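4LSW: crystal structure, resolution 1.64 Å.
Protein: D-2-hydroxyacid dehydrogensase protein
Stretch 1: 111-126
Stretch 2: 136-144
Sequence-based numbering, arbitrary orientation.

Stretch 1, residues 111-126: MMLAQSRGIIGAETWA
Stretch 2, residues 136-144: LYPLKRRVF

The most unusual feature of this contact is a tyrosine hydroxyl set against the start of the second helix, where Gly 118 at the N-cap and Gly 121 about one turn on leave it room. Tyr 137 OH lies 2.8 Å from Gly 118 O and makes a weak hydrogen bond to it as donor, and it comes within 3.2 Å of Gly 121 CA. A CB at either glycine would point toward the second stretch and clash: an ideal one on Gly 118 would sit 2.9 Å from Tyr 137 OH and 3.0 Å from Lys 140 CD, and one on Gly 121 only 2.3 Å from Tyr 137 OH. Gly 118 also has phi/psi of 55/44, a positive phi that by itself favours glycine.

Stretch 1 is helical from Met 111 to Ser 116, leaves helical geometry at Arg 117 (-95/7), and takes Gly 118 as the N-cap of a second helix running from Ile 119 through Ala 126. Gly 118 O accepts from Ala 122 N at 3.0 Å, so the same carbonyl serves the helix and the tyrosine. Stretch 2 is extended but irregular, with phi/psi near -60/140 from Leu 136 through Leu 139. It runs antiparallel in register: Ala 122 CA is 6.6 Å from Tyr 137 CA, Arg 117 CA 5.2 Å from Lys 140 CA, Ser 116 CA 5.4 Å from Arg 141 CA, and Leu 113 CA 6.8 Å from Val 143 CA.

The closest backbone approach lies at the end of the first helix, where the Ser 116 carbonyl has no i+4 amide partner. Arg 141 N donates to Ser 116 O at 3.1 Å with an angle of 163°, and Ser 116 OG, chi1 t, donates to Arg 141 O at 2.8 Å. One serine thus holds both the amide and the carbonyl of one residue. Arg 117, m at chi1 to chi3, starts away from the second stretch, yet Arg 117 CD comes back to 3.3 Å from Arg 141 O. Lys 140 (chi m, m, t, t) points its CB toward the turn, with Lys 140 CB 3.4 Å from Ser 116 O and Lys 140 CG 3.5 Å from Arg 117 O, while its end leads away.

Val 143, chi1 t, closes one end of the interface. Its CB points toward the first helix; Val 143 CG1 meets Met 112 CE at 3.6 Å, and Val 143 CG2 meets Leu 113 CD2 at 3.8 Å and Ser 116 CB at 3.6 Å. Met 112 (t, t, p) and Leu 113 (m, t) leave the helix sideways, but their ends reach the valine.

At the other end, Tyr 137 (chi1 t, chi2 59°) lies along the second helix. Ala 122 CB sits over one face of the Tyr 137 ring, 3.9 Å from the centroid, a CH-pi contact that suits a small methyl. Trp 125 (chi1 t, chi2 -106°) points toward stretch 2, and Tyr 137 CB lies over the Trp 125 five-membered ring, 4.1 Å from the centroid. The two aromatic rings meet obliquely, planes at 53°, with Trp 125 CG 3.6 Å from Tyr 137 CD1.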

# COMPACT_ATOMS: atom_id res chain seq x y z
N MET A 111 5.37 -12.77 4.79
CA MET A 111 6.20 -12.92 3.60
C MET A 111 7.66 -13.21 3.94
O MET A 111 8.29 -14.06 3.32
CB MET A 111 6.10 -11.66 2.73
CG MET A 111 4.75 -11.56 2.00
SD MET A 111 4.40 -9.94 1.30
CE MET A 111 5.71 -9.76 0.08
N MET A 112 8.21 -12.49 4.92
CA MET A 112 9.56 -12.77 5.39
C MET A 112 9.68 -14.22 5.85
O MET A 112 10.60 -14.93 5.45
CB MET A 112 9.94 -11.85 6.56
CG MET A 112 11.21 -12.29 7.28
SD MET A 112 11.59 -11.38 8.78
CE MET A 112 10.17 -11.84 9.76
N LEU A 113 8.72 -14.67 6.65
CA LEU A 113 8.74 -16.03 7.16
C LEU A 113 8.63 -17.05 6.03
O LEU A 113 9.37 -18.03 6.00
CB LEU A 113 7.61 -16.24 8.17
CG LEU A 113 7.81 -15.57 9.53
CD1 LEU A 113 6.46 -15.40 10.20
CD2 LEU A 113 8.73 -16.42 10.38
N ALA A 114 7.70 -16.81 5.12
CA ALA A 114 7.48 -17.73 4.00
C ALA A 114 8.70 -17.88 3.11
O ALA A 114 9.04 -18.98 2.69
CB ALA A 114 6.26 -17.32 3.19
N GLN A 115 9.38 -16.76 2.82
CA GLN A 115 10.57 -16.82 1.98
C GLN A 115 11.73 -17.44 2.73
O GLN A 115 12.42 -18.33 2.21
CB GLN A 115 10.93 -15.42 1.48
CG GLN A 115 12.11 -15.42 0.51
CD GLN A 115 11.90 -16.30 -0.70
OE1 GLN A 115 10.78 -16.45 -1.19
NE2 GLN A 115 12.98 -16.90 -1.18
N SER A 116 11.95 -17.01 3.97
CA SER A 116 13.07 -17.52 4.74
C SER A 116 12.97 -19.03 4.98
O SER A 116 13.98 -19.74 4.90
CB SER A 116 13.22 -16.78 6.06
OG SER A 116 14.51 -16.98 6.58
N ARG A 117 11.77 -19.51 5.27
CA ARG A 117 11.58 -20.93 5.58
C ARG A 117 11.15 -21.76 4.37
O ARG A 117 10.85 -22.95 4.51
CB ARG A 117 10.57 -21.10 6.73
CG ARG A 117 11.00 -20.41 8.03
CD ARG A 117 12.29 -21.02 8.59
NE ARG A 117 12.08 -22.44 8.86
CZ ARG A 117 11.62 -22.91 10.02
NH1 ARG A 117 11.36 -22.07 11.02
NH2 ARG A 117 11.42 -24.21 10.19
N GLY A 118 11.15 -21.13 3.18
CA GLY A 118 10.81 -21.81 1.93
C GLY A 118 9.46 -22.49 1.93
O GLY A 118 9.32 -23.62 1.46
N ILE A 119 8.45 -21.80 2.45
CA ILE A 119 7.13 -22.40 2.63
C ILE A 119 6.46 -22.75 1.29
O ILE A 119 5.80 -23.78 1.19
CB ILE A 119 6.23 -21.50 3.52
CG1 ILE A 119 6.75 -21.52 4.96
CG2 ILE A 119 4.77 -21.95 3.49
CD1 ILE A 119 5.93 -20.70 5.92
N ILE A 120 6.65 -21.90 0.28
CA ILE A 120 6.09 -22.15 -1.05
C ILE A 120 6.59 -23.47 -1.61
O ILE A 120 5.81 -24.33 -2.01
CB ILE A 120 6.48 -21.06 -2.05
CG1 ILE A 120 5.98 -19.70 -1.59
CG2 ILE A 120 6.00 -21.41 -3.46
CD1 ILE A 120 4.48 -19.63 -1.42
N GLY A 121 7.91 -23.62 -1.63
CA GLY A 121 8.52 -24.83 -2.17
C GLY A 121 8.22 -26.05 -1.33
O GLY A 121 8.16 -27.17 -1.83
N ALA A 122 8.02 -25.83 -0.03
CA ALA A 122 7.78 -26.92 0.90
C ALA A 122 6.40 -27.49 0.68
O ALA A 122 6.19 -28.70 0.79
CB ALA A 122 7.94 -26.44 2.33
N GLU A 123 5.45 -26.61 0.38
CA GLU A 123 4.09 -27.04 0.07
C GLU A 123 4.12 -27.92 -1.17
O GLU A 123 3.63 -29.05 -1.15
CB GLU A 123 3.19 -25.82 -0.18
CG GLU A 123 1.86 -25.85 0.56
CD GLU A 123 0.85 -26.81 -0.04
OE1 GLU A 123 -0.08 -27.19 0.69
OE2 GLU A 123 0.99 -27.17 -1.23
N THR A 124 4.72 -27.40 -2.24
CA THR A 124 4.88 -28.14 -3.50
C THR A 124 5.60 -29.47 -3.25
O THR A 124 5.22 -30.49 -3.83
CB THR A 124 5.66 -27.32 -4.56
OG1 THR A 124 4.98 -26.08 -4.81
CG2 THR A 124 5.79 -28.10 -5.87
N TRP A 125 6.61 -29.46 -2.39
CA TRP A 125 7.38 -30.66 -2.08
C TRP A 125 6.49 -31.78 -1.54
O TRP A 125 6.57 -32.92 -1.98
CB TRP A 125 8.50 -30.33 -1.08
CG TRP A 125 9.59 -31.35 -1.02
CD1 TRP A 125 9.81 -32.25 -0.02
CD2 TRP A 125 10.62 -31.57 -1.99
NE1 TRP A 125 10.92 -33.03 -0.31
CE2 TRP A 125 11.43 -32.62 -1.52
CE3 TRP A 125 10.94 -30.97 -3.21
CZ2 TRP A 125 12.53 -33.09 -2.23
CZ3 TRP A 125 12.04 -31.44 -3.92
CH2 TRP A 125 12.82 -32.49 -3.42
N ALA A 126 5.62 -31.44 -0.59
CA ALA A 126 4.72 -32.43 -0.02
C ALA A 126 3.60 -32.76 -1.01
O ALA A 126 3.27 -33.93 -1.21
CB ALA A 126 4.14 -31.91 1.30
N LEU A 136 14.02 -35.55 2.19
CA LEU A 136 13.91 -34.27 2.90
C LEU A 136 13.87 -33.04 1.99
O LEU A 136 14.64 -32.95 1.03
CB LEU A 136 15.11 -34.12 3.83
CG LEU A 136 14.94 -33.90 5.33
CD1 LEU A 136 15.28 -35.17 6.11
CD2 LEU A 136 15.83 -32.74 5.78
N TYR A 137 13.00 -32.08 2.31
CA TYR A 137 13.08 -30.74 1.74
C TYR A 137 14.38 -30.15 2.28
O TYR A 137 14.74 -30.40 3.43
CB TYR A 137 11.88 -29.91 2.21
CG TYR A 137 11.68 -28.57 1.52
CD1 TYR A 137 11.51 -28.48 0.14
CD2 TYR A 137 11.62 -27.39 2.26
CE1 TYR A 137 11.31 -27.25 -0.47
CE2 TYR A 137 11.43 -26.18 1.66
CZ TYR A 137 11.27 -26.10 0.30
OH TYR A 137 11.08 -24.88 -0.30
N PRO A 138 15.11 -29.40 1.45
CA PRO A 138 16.37 -28.81 1.92
C PRO A 138 16.17 -27.92 3.15
O PRO A 138 15.12 -27.28 3.28
CB PRO A 138 16.82 -27.95 0.73
CG PRO A 138 16.20 -28.61 -0.47
CD PRO A 138 14.85 -29.08 0.03
N LEU A 139 17.15 -27.93 4.05
CA LEU A 139 17.13 -27.05 5.21
C LEU A 139 17.08 -25.59 4.79
O LEU A 139 17.76 -25.17 3.85
CB LEU A 139 18.33 -27.31 6.11
CG LEU A 139 18.45 -28.71 6.72
CD1 LEU A 139 19.73 -28.83 7.55
CD2 LEU A 139 17.25 -29.01 7.58
N LYS A 140 16.25 -24.81 5.48
CA LYS A 140 16.11 -23.39 5.17
C LYS A 140 16.72 -22.52 6.28
O LYS A 140 17.56 -22.99 7.04
CB LYS A 140 14.64 -23.07 4.88
CG LYS A 140 14.09 -23.89 3.70
CD LYS A 140 14.70 -23.43 2.37
CE LYS A 140 14.47 -24.45 1.27
NZ LYS A 140 14.86 -23.92 -0.07
N ARG A 141 16.33 -21.25 6.34
CA ARG A 141 17.02 -20.29 7.20
C ARG A 141 16.15 -19.73 8.32
O ARG A 141 15.02 -19.30 8.09
CB ARG A 141 17.58 -19.13 6.38
CG ARG A 141 18.64 -19.55 5.35
CD ARG A 141 19.86 -20.17 6.02
NE ARG A 141 20.49 -19.29 7.01
CZ ARG A 141 21.41 -18.37 6.74
NH1 ARG A 141 21.83 -18.19 5.49
NH2 ARG A 141 21.92 -17.63 7.72
N ARG A 142 16.72 -19.73 9.52
CA ARG A 142 16.09 -19.19 10.71
C ARG A 142 15.68 -17.72 10.59
O ARG A 142 16.37 -16.90 9.96
CB ARG A 142 17.02 -19.35 11.91
CG ARG A 142 16.50 -18.70 13.20
CD ARG A 142 17.44 -18.94 14.37
NE ARG A 142 17.60 -20.36 14.68
CZ ARG A 142 18.39 -20.81 15.65
NH1 ARG A 142 19.08 -19.95 16.40
NH2 ARG A 142 18.50 -22.11 15.87
N VAL A 143 14.55 -17.39 11.21
CA VAL A 143 14.14 -16.00 11.36
C VAL A 143 14.41 -15.45 12.77
O VAL A 143 15.09 -14.43 12.92
CB VAL A 143 12.65 -15.80 10.98
CG1 VAL A 143 12.17 -14.39 11.38
CG2 VAL A 143 12.45 -16.02 9.49
N PHE A 144 13.89 -16.12 13.80
CA PHE A 144 13.91 -15.54 15.14
C PHE A 144 15.31 -15.20 15.63
O PHE A 144 16.28 -15.90 15.33
CB PHE A 144 13.19 -16.44 16.17
CG PHE A 144 14.05 -17.57 16.70
CD1 PHE A 144 14.15 -18.77 16.02
CD2 PHE A 144 14.76 -17.42 17.89
CE1 PHE A 144 14.95 -19.81 16.50
CE2 PHE A 144 15.56 -18.45 18.38
CZ PHE A 144 15.65 -19.64 17.67